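Local coordinates for arginine N-methyltransferase, putative (Trypanosoma brucei brucei, PDB 4LWP), which probably transfers methyl groups from S-adenosyl-L-methionine to arginine side chains of proteins, histones possibly among them, at residues V59-G64 against L139-M144; F81-S86 against T106-T111; T111-I116 against L154-R159. All blocks are in the same frame, centred on the assembly; numbering follows the deposited sequence.

Contact 1 (V59-G64 against L139-M144); sequences VDVGSG and LLSEWM. With SAH (S-adenosyl-L-homocysteine), chain I.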
# COMPACT_ATOMS: atom_id res chain seq x y z
N VAL A 59 -33.23 -10.23 4.37
CA VAL A 59 -32.33 -10.67 3.32
C VAL A 59 -31.08 -9.79 3.31
O VAL A 59 -31.17 -8.55 3.37
CB VAL A 59 -33.00 -10.65 1.93
CG1 VAL A 59 -31.99 -10.93 0.84
CG2 VAL A 59 -34.13 -11.66 1.87
N ASP A 60 -29.91 -10.43 3.29
CA ASP A 60 -28.63 -9.74 3.16
C ASP A 60 -28.05 -10.02 1.77
O ASP A 60 -27.68 -11.15 1.45
CB ASP A 60 -27.68 -10.18 4.28
CG ASP A 60 -26.35 -9.42 4.28
OD1 ASP A 60 -26.16 -8.48 3.46
OD2 ASP A 60 -25.49 -9.77 5.13
N VAL A 61 -28.03 -8.99 0.92
CA VAL A 61 -27.57 -9.13 -0.46
C VAL A 61 -26.10 -8.77 -0.58
O VAL A 61 -25.72 -7.61 -0.42
CB VAL A 61 -28.38 -8.22 -1.41
CG1 VAL A 61 -27.88 -8.35 -2.84
CG2 VAL A 61 -29.81 -8.58 -1.36
N GLY A 62 -25.27 -9.76 -0.91
CA GLY A 62 -23.83 -9.58 -0.96
C GLY A 62 -23.21 -9.55 0.42
O GLY A 62 -22.52 -8.61 0.80
N SER A 63 -23.46 -10.62 1.16
CA SER A 63 -23.19 -10.68 2.59
C SER A 63 -21.71 -10.88 2.98
O SER A 63 -21.34 -10.65 4.14
CB SER A 63 -24.03 -11.80 3.20
OG SER A 63 -23.79 -13.03 2.54
N GLY A 64 -20.88 -11.34 2.03
CA GLY A 64 -19.45 -11.47 2.26
C GLY A 64 -19.09 -12.33 3.45
O GLY A 64 -19.27 -13.54 3.42
N LEU A 139 -34.33 -5.64 3.54
CA LEU A 139 -33.25 -5.96 2.61
C LEU A 139 -32.00 -5.19 3.02
O LEU A 139 -31.97 -3.96 2.96
CB LEU A 139 -33.67 -5.60 1.18
CG LEU A 139 -32.75 -6.05 0.06
CD1 LEU A 139 -32.39 -7.45 0.38
CD2 LEU A 139 -33.46 -6.05 -1.27
N LEU A 140 -31.00 -5.91 3.52
CA LEU A 140 -29.70 -5.33 3.91
C LEU A 140 -28.67 -5.50 2.83
O LEU A 140 -28.52 -6.59 2.27
CB LEU A 140 -29.15 -5.97 5.19
CG LEU A 140 -29.90 -5.74 6.48
CD1 LEU A 140 -29.21 -6.45 7.61
CD2 LEU A 140 -29.87 -4.25 6.74
N SER A 141 -27.88 -4.46 2.61
CA SER A 141 -26.87 -4.53 1.58
C SER A 141 -25.87 -3.42 1.73
O SER A 141 -26.20 -2.31 2.20
CB SER A 141 -27.51 -4.47 0.19
OG SER A 141 -26.52 -4.79 -0.77
N GLU A 142 -24.64 -3.73 1.35
CA GLU A 142 -23.61 -2.72 1.29
C GLU A 142 -23.03 -2.75 -0.11
O GLU A 142 -22.08 -3.49 -0.40
CB GLU A 142 -22.57 -2.96 2.37
CG GLU A 142 -21.82 -1.72 2.75
CD GLU A 142 -20.81 -1.34 1.72
OE1 GLU A 142 -21.19 -0.65 0.74
OE2 GLU A 142 -19.63 -1.75 1.88
N TRP A 143 -23.62 -1.94 -0.97
CA TRP A 143 -23.44 -2.03 -2.40
C TRP A 143 -22.64 -0.88 -2.98
O TRP A 143 -22.40 -0.84 -4.18
CB TRP A 143 -24.81 -2.07 -3.09
CG TRP A 143 -25.72 -0.97 -2.60
CD1 TRP A 143 -26.64 -1.05 -1.59
CD2 TRP A 143 -25.77 0.38 -3.09
NE1 TRP A 143 -27.25 0.17 -1.42
CE2 TRP A 143 -26.74 1.05 -2.33
CE3 TRP A 143 -25.11 1.06 -4.11
CZ2 TRP A 143 -27.07 2.39 -2.56
CZ3 TRP A 143 -25.43 2.38 -4.33
CH2 TRP A 143 -26.40 3.04 -3.56
N MET A 144 -22.32 0.09 -2.14
CA MET A 144 -21.79 1.34 -2.64
C MET A 144 -20.42 1.21 -3.25
O MET A 144 -19.52 0.61 -2.68
CB MET A 144 -21.76 2.38 -1.52
CG MET A 144 -23.16 2.78 -1.01
SD MET A 144 -23.86 1.66 0.20
CE MET A 144 -22.78 2.01 1.58
N SAH I . -22.00 -7.36 3.24
CA SAH I . -20.57 -7.47 3.51
CB SAH I . -19.77 -7.50 2.21
CG SAH I . -20.17 -6.54 1.10
SD SAH I . -18.94 -6.58 -0.24
C SAH I . -20.15 -6.32 4.40
O SAH I . -19.08 -6.36 5.01
OXT SAH I . -20.90 -5.33 4.51
C5' SAH I . -20.18 -7.16 -1.42
C4' SAH I . -20.24 -8.68 -1.58
O4' SAH I . -21.26 -8.98 -2.50
C3' SAH I . -18.98 -9.38 -2.10
O3' SAH I . -18.63 -10.40 -1.18
C2' SAH I . -19.40 -10.01 -3.43
O2' SAH I . -18.93 -11.32 -3.59
C1' SAH I . -20.91 -10.09 -3.29
N9 SAH I . -21.67 -9.93 -4.53
C8 SAH I . -21.49 -8.96 -5.49
N7 SAH I . -22.43 -9.15 -6.44
C5 SAH I . -23.21 -10.20 -6.08
C6 SAH I . -24.30 -10.80 -6.70
N6 SAH I . -24.75 -10.32 -7.87
N1 SAH I . -24.90 -11.88 -6.09
C2 SAH I . -24.43 -12.37 -4.88
N3 SAH I . -23.34 -11.77 -4.28
C4 SAH I . -22.75 -10.70 -4.87

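Contact 2 (F81-S86 against T106-T111); sequences FSIEAS and TVLGDT. With SAH (S-adenosyl-L-homocysteine), chain I.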
# COMPACT_ATOMS: atom_id res chain seq x y z
N PHE A 81 -31.76 -14.63 5.26
CA PHE A 81 -31.17 -15.22 4.07
C PHE A 81 -29.95 -14.41 3.67
O PHE A 81 -30.04 -13.21 3.41
CB PHE A 81 -32.21 -15.31 2.95
CG PHE A 81 -33.35 -16.23 3.29
CD1 PHE A 81 -33.22 -17.61 3.11
CD2 PHE A 81 -34.53 -15.74 3.84
CE1 PHE A 81 -34.27 -18.47 3.44
CE2 PHE A 81 -35.57 -16.59 4.19
CZ PHE A 81 -35.43 -17.97 3.99
N SER A 82 -28.79 -15.08 3.65
CA SER A 82 -27.51 -14.44 3.41
C SER A 82 -27.00 -14.86 2.04
O SER A 82 -26.59 -16.01 1.84
CB SER A 82 -26.53 -14.81 4.52
OG SER A 82 -25.24 -14.22 4.33
N ILE A 83 -27.00 -13.91 1.12
CA ILE A 83 -26.69 -14.20 -0.26
C ILE A 83 -25.27 -13.74 -0.60
O ILE A 83 -24.94 -12.55 -0.43
CB ILE A 83 -27.68 -13.53 -1.21
CG1 ILE A 83 -29.12 -13.91 -0.85
CG2 ILE A 83 -27.38 -13.88 -2.67
CD1 ILE A 83 -30.15 -13.22 -1.72
N GLU A 84 -24.44 -14.67 -1.06
CA GLU A 84 -23.06 -14.37 -1.43
C GLU A 84 -22.60 -15.29 -2.55
O GLU A 84 -22.63 -16.51 -2.39
CB GLU A 84 -22.13 -14.51 -0.21
CG GLU A 84 -20.66 -14.50 -0.57
CD GLU A 84 -20.24 -13.22 -1.24
OE1 GLU A 84 -19.60 -13.29 -2.32
OE2 GLU A 84 -20.54 -12.12 -0.70
N ALA A 85 -22.17 -14.71 -3.66
CA ALA A 85 -21.81 -15.48 -4.86
C ALA A 85 -20.45 -16.15 -4.77
O ALA A 85 -20.22 -17.17 -5.41
CB ALA A 85 -21.82 -14.59 -6.08
N SER A 86 -19.55 -15.56 -3.98
CA SER A 86 -18.17 -16.02 -4.01
C SER A 86 -17.98 -17.20 -3.09
O SER A 86 -18.93 -17.66 -2.45
CB SER A 86 -17.20 -14.91 -3.62
OG SER A 86 -17.19 -14.79 -2.22
N THR A 106 -29.63 -18.57 6.91
CA THR A 106 -29.41 -19.50 5.81
C THR A 106 -28.51 -18.87 4.74
O THR A 106 -28.83 -17.81 4.19
CB THR A 106 -30.75 -19.93 5.19
OG1 THR A 106 -31.50 -20.66 6.16
CG2 THR A 106 -30.54 -20.82 4.01
N VAL A 107 -27.37 -19.49 4.45
CA VAL A 107 -26.46 -18.94 3.45
C VAL A 107 -26.81 -19.49 2.08
O VAL A 107 -26.87 -20.70 1.90
CB VAL A 107 -24.98 -19.26 3.76
CG1 VAL A 107 -24.08 -18.58 2.75
CG2 VAL A 107 -24.62 -18.79 5.16
N LEU A 108 -27.07 -18.60 1.12
CA LEU A 108 -27.29 -19.02 -0.26
C LEU A 108 -26.10 -18.66 -1.14
O LEU A 108 -25.94 -17.51 -1.55
CB LEU A 108 -28.56 -18.39 -0.85
CG LEU A 108 -29.99 -18.70 -0.37
CD1 LEU A 108 -30.04 -19.69 0.77
CD2 LEU A 108 -30.80 -17.44 -0.05
N GLY A 109 -25.28 -19.66 -1.44
CA GLY A 109 -24.06 -19.45 -2.19
C GLY A 109 -24.26 -19.35 -3.69
O GLY A 109 -23.93 -20.28 -4.44
N ASP A 110 -24.78 -18.22 -4.15
CA ASP A 110 -25.04 -18.06 -5.58
C ASP A 110 -25.23 -16.57 -5.88
O ASP A 110 -25.39 -15.76 -4.95
CB ASP A 110 -26.27 -18.89 -6.01
CG ASP A 110 -26.18 -19.36 -7.47
OD1 ASP A 110 -25.33 -18.85 -8.24
OD2 ASP A 110 -26.94 -20.26 -7.85
N THR A 111 -25.22 -16.20 -7.16
CA THR A 111 -25.49 -14.81 -7.47
C THR A 111 -26.95 -14.53 -7.19
O THR A 111 -27.77 -15.44 -7.22
CB THR A 111 -25.18 -14.46 -8.94
OG1 THR A 111 -26.00 -15.26 -9.79
CG2 THR A 111 -23.68 -14.71 -9.28
N SAH I . -22.00 -7.36 3.24
CA SAH I . -20.57 -7.47 3.51
CB SAH I . -19.77 -7.50 2.21
CG SAH I . -20.17 -6.54 1.10
SD SAH I . -18.94 -6.58 -0.24
C SAH I . -20.15 -6.32 4.40
O SAH I . -19.08 -6.36 5.01
OXT SAH I . -20.90 -5.33 4.51
C5' SAH I . -20.18 -7.16 -1.42
C4' SAH I . -20.24 -8.68 -1.58
O4' SAH I . -21.26 -8.98 -2.50
C3' SAH I . -18.98 -9.38 -2.10
O3' SAH I . -18.63 -10.40 -1.18
C2' SAH I . -19.40 -10.01 -3.43
O2' SAH I . -18.93 -11.32 -3.59
C1' SAH I . -20.91 -10.09 -3.29
N9 SAH I . -21.67 -9.93 -4.53
C8 SAH I . -21.49 -8.96 -5.49
N7 SAH I . -22.43 -9.15 -6.44
C5 SAH I . -23.21 -10.20 -6.08
C6 SAH I . -24.30 -10.80 -6.70
N6 SAH I . -24.75 -10.32 -7.87
N1 SAH I . -24.90 -11.88 -6.09
C2 SAH I . -24.43 -12.37 -4.88
N3 SAH I . -23.34 -11.77 -4.28
C4 SAH I . -22.75 -10.70 -4.87

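Contact 3 (T111-I116 against L154-R159); sequences TVENII and LPSVIR. With SAH (S-adenosyl-L-homocysteine), chain I.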
# COMPACT_ATOMS: atom_id res chain seq x y z
N THR A 111 -25.22 -16.20 -7.16
CA THR A 111 -25.49 -14.81 -7.47
C THR A 111 -26.95 -14.53 -7.19
O THR A 111 -27.77 -15.44 -7.22
CB THR A 111 -25.18 -14.46 -8.94
OG1 THR A 111 -26.00 -15.26 -9.79
CG2 THR A 111 -23.68 -14.71 -9.28
N VAL A 112 -27.25 -13.27 -6.89
CA VAL A 112 -28.63 -12.80 -6.83
C VAL A 112 -29.38 -13.21 -8.09
O VAL A 112 -30.50 -13.68 -8.04
CB VAL A 112 -28.69 -11.26 -6.68
CG1 VAL A 112 -30.09 -10.73 -7.05
CG2 VAL A 112 -28.32 -10.86 -5.28
N GLU A 113 -28.73 -13.02 -9.23
CA GLU A 113 -29.39 -13.22 -10.51
C GLU A 113 -29.76 -14.68 -10.76
O GLU A 113 -30.84 -14.97 -11.31
CB GLU A 113 -28.49 -12.69 -11.61
CG GLU A 113 -28.34 -11.16 -11.61
CD GLU A 113 -27.47 -10.61 -10.46
OE1 GLU A 113 -26.78 -11.41 -9.77
OE2 GLU A 113 -27.47 -9.37 -10.27
N ASN A 114 -28.90 -15.61 -10.33
CA ASN A 114 -29.21 -17.03 -10.49
C ASN A 114 -30.32 -17.45 -9.54
O ASN A 114 -31.14 -18.29 -9.89
CB ASN A 114 -27.99 -17.92 -10.25
CG ASN A 114 -26.96 -17.85 -11.36
OD1 ASN A 114 -27.24 -17.39 -12.48
ND2 ASN A 114 -25.75 -18.32 -11.07
N ILE A 115 -30.37 -16.88 -8.34
CA ILE A 115 -31.46 -17.19 -7.42
C ILE A 115 -32.78 -16.73 -8.03
O ILE A 115 -33.77 -17.46 -8.03
CB ILE A 115 -31.28 -16.54 -6.06
CG1 ILE A 115 -30.05 -17.13 -5.35
CG2 ILE A 115 -32.53 -16.76 -5.21
CD1 ILE A 115 -29.62 -16.31 -4.13
N ILE A 116 -32.75 -15.54 -8.62
CA ILE A 116 -33.90 -15.00 -9.32
C ILE A 116 -34.36 -15.92 -10.46
O ILE A 116 -35.54 -16.21 -10.57
CB ILE A 116 -33.60 -13.58 -9.86
CG1 ILE A 116 -33.59 -12.58 -8.69
CG2 ILE A 116 -34.62 -13.13 -10.91
CD1 ILE A 116 -33.16 -11.17 -9.10
N LEU A 154 -25.10 -1.86 -7.14
CA LEU A 154 -26.47 -1.38 -7.07
C LEU A 154 -27.42 -2.13 -8.02
O LEU A 154 -28.52 -2.46 -7.61
CB LEU A 154 -26.54 0.13 -7.35
CG LEU A 154 -27.94 0.77 -7.30
CD1 LEU A 154 -28.70 0.41 -6.05
CD2 LEU A 154 -27.84 2.30 -7.45
N PRO A 155 -27.01 -2.42 -9.28
CA PRO A 155 -28.01 -3.14 -10.10
C PRO A 155 -28.45 -4.50 -9.52
O PRO A 155 -29.61 -4.86 -9.71
CB PRO A 155 -27.30 -3.34 -11.45
CG PRO A 155 -26.25 -2.20 -11.50
CD PRO A 155 -25.80 -2.06 -10.05
N SER A 156 -27.59 -5.22 -8.83
CA SER A 156 -27.99 -6.49 -8.21
C SER A 156 -28.92 -6.27 -7.02
O SER A 156 -29.79 -7.11 -6.75
CB SER A 156 -26.77 -7.30 -7.77
OG SER A 156 -26.00 -7.74 -8.88
N VAL A 157 -28.73 -5.16 -6.30
CA VAL A 157 -29.58 -4.81 -5.16
C VAL A 157 -30.98 -4.47 -5.67
O VAL A 157 -31.97 -4.91 -5.09
CB VAL A 157 -28.98 -3.64 -4.32
CG1 VAL A 157 -29.99 -3.07 -3.34
CG2 VAL A 157 -27.75 -4.12 -3.55
N ILE A 158 -31.06 -3.70 -6.75
CA ILE A 158 -32.37 -3.41 -7.36
C ILE A 158 -33.09 -4.68 -7.81
O ILE A 158 -34.28 -4.83 -7.55
CB ILE A 158 -32.22 -2.47 -8.56
CG1 ILE A 158 -31.67 -1.11 -8.10
CG2 ILE A 158 -33.55 -2.31 -9.29
CD1 ILE A 158 -31.40 -0.14 -9.24
N ARG A 159 -32.38 -5.59 -8.47
CA ARG A 159 -32.98 -6.86 -8.89
C ARG A 159 -33.44 -7.68 -7.71
O ARG A 159 -34.50 -8.31 -7.75
CB ARG A 159 -31.99 -7.70 -9.69
CG ARG A 159 -31.69 -7.19 -11.09
CD ARG A 159 -30.39 -7.81 -11.61
NE ARG A 159 -29.99 -7.02 -12.75
CZ ARG A 159 -28.75 -6.72 -13.09
NH1 ARG A 159 -27.72 -7.17 -12.39
NH2 ARG A 159 -28.55 -5.96 -14.14
N SAH I . -22.00 -7.36 3.24
CA SAH I . -20.57 -7.47 3.51
CB SAH I . -19.77 -7.50 2.21
CG SAH I . -20.17 -6.54 1.10
SD SAH I . -18.94 -6.58 -0.24
C SAH I . -20.15 -6.32 4.40
O SAH I . -19.08 -6.36 5.01
OXT SAH I . -20.90 -5.33 4.51
C5' SAH I . -20.18 -7.16 -1.42
C4' SAH I . -20.24 -8.68 -1.58
O4' SAH I . -21.26 -8.98 -2.50
C3' SAH I . -18.98 -9.38 -2.10
O3' SAH I . -18.63 -10.40 -1.18
C2' SAH I . -19.40 -10.01 -3.43
O2' SAH I . -18.93 -11.32 -3.59
C1' SAH I . -20.91 -10.09 -3.29
N9 SAH I . -21.67 -9.93 -4.53
C8 SAH I . -21.49 -8.96 -5.49
N7 SAH I . -22.43 -9.15 -6.44
C5 SAH I . -23.21 -10.20 -6.08
C6 SAH I . -24.30 -10.80 -6.70
N6 SAH I . -24.75 -10.32 -7.87
N1 SAH I . -24.90 -11.88 -6.09
C2 SAH I . -24.43 -12.37 -4.88
N3 SAH I . -23.34 -11.77 -4.28
C4 SAH I . -22.75 -10.70 -4.87

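Contact 1 (V59-G64 against L139-M144)
Leu-139 reaches across to both valines of the neighbouring strand, and its side chain is worth tracing outward. CB leaves the strand on the face that carries Val-59 and Val-61, and CG, anti to the backbone N (chi1 -171°), carries the branch toward them. CG then comes within 4.1 Å of Val-61 CG2. The leading atom is CD1, which sits 3.3 Å from Val-61 CG2 and 3.5 Å from Val-59 CG1, with the carbonyl oxygen of Val-59 also beside it. Val-59 and Leu-139 run alongside each other, while Val-61 meets the leucine at a slant. Beneath this apolar patch the two strands pair in parallel: Leu-140 N donates to Val-59 O (2.6 Å), and Val-61 N to Leu-140 O (2.8 Å). These are central strands of the Rossmann-like fold of AdoMet-dependent methyltransferases; residues 59-64 belong to the glycine-rich motif I, and residues 141-144 open the double-E loop of arginine methyltransferases. At Val-61 O the acceptor is met by a side chain: Ser-141 OG lies 3.0 Å away and donates to it, approaching at a C=O...O angle of 143° and somewhat out of the carbonyl plane. Helix 154-170 covers this face, setting Ala-160 on Val-61 and Val-157 on Ser-141. Beyond the strand, Gly-62 has a positive phi (77°) and no side chain to stand in the way of the ribose, and SAH O4' comes to 3.1 Å from its CA. The ligand's amino nitrogen N donates to Gly-62 O (2.8 Å). On the opposing segment, Glu-142 brings CB near the ligand's carboxylate oxygen OXT, then bends at chi2, and its OE2 makes a salt bridge with Arg-39, itself an SAH-binding residue.

Contact 2 (F81-S86 against T106-T111)
Phe-81, Ile-83 and Leu-108 form the dense part of this contact. Leu-108 CD2 touches both of the others, 3.9 Å from Phe-81 CB and 4.0 Å from Ile-83 CG1, and the leucine crosses each of them at a slant. Phe-81 runs alongside Thr-106, its CD1 4.0 Å from the threonine CB, and His-127 meets the same ring edge to face. Behind these side chains the parallel pairing is regular: Ser-82 N donates to Thr-106 O, Leu-108 N to Ser-82 O, and Glu-84 N to Leu-108 O at a longer 3.2 Å. That last oxygen also takes Asp-110 N, from the opposite face of its plane, as the chain makes an inverse gamma turn at Gly-109. From here on the packing thins toward solvent, and Ala-85 CB touching Thr-111 CG2 (3.7 Å) is the main apolar meeting left. The ligand approaches at this looser end. Glu-84 bends at chi2 and turns its carboxylate to the ribose: OE2 accepts from SAH O3' (2.6 Å), while OE1 faces O2' at a modelled distance too short to trust. Ser-86 holds OE1 as well, its N on the anti side and its OG from above the carboxylate plane. An acidic residue just past the second strand, binding both ribose hydroxyls, is a hallmark of Rossmann-like AdoMet-dependent methyltransferases.

Contact 3 (T111-I116 against L154-R159)
Glu-113 OE2 is gripped by two donors from helix 154-170. Ser-156 OG gives it the shorter bond, 2.6 Å, along the syn lone pair; Arg-159 NH1 arrives on the anti side at 3.1 Å, somewhat out of the carboxylate plane, completing a salt bridge. The oxygen lies near the guanidinium plane, at its edge, yet the two flat groups stand 72° apart, so the arginine offers one nitrogen and no paired, side-on grip. Pro-155 CB packs over one guanidinium face. The glutamate gets there by a bend at chi2 (73°), which also turns its other oxygen to the ligand: SAH N6 donates to OE1 (3.0 Å). Ser-156 OG also lies 3.0 Å from SAH N6. Nearby, Val-112 N donates to SAH N1 (2.8 Å). Val-112 CG1 packs on the backbone oxygen Ser-156 O (3.6 Å), and the Ile-116 and Arg-159 side chains make an apolar contact, crossing at about a right angle with CD1 3.7 Å from CB. Serine and arginine together fix the rotation of the carboxylate and would favour its ionised form, leaving OE1 a good acceptor; with N6 giving and N1 receiving a hydrogen bond, the pocket reads the adenine edge.

The three contacts meet on one molecule of SAH: contact 1 at the amino-acid end and the ribose ring oxygen, contact 2 at the ribose hydroxyls and the adenine edge near N3, contact 3 at N1 and N6. Their centres are about 10 to 11 Å apart. Contacts 1 and 2 share a sheet, since strands 57-61 and 79-83 are neighbours, with Asp-60 N 2.8 Å from Phe-81 O and Asp-60 O 2.9 Å from Ile-83 N. Contact 3 lies against that sheet: Val-61 CG1 meets Val-112 CG2 at 3.5 Å, and Ile-83 CG2 meets Ile-115 CD1 at 3.6 Å. Thr-111, common to contacts 2 and 3, caps helix 112-117 through its bond to Asn-114 N.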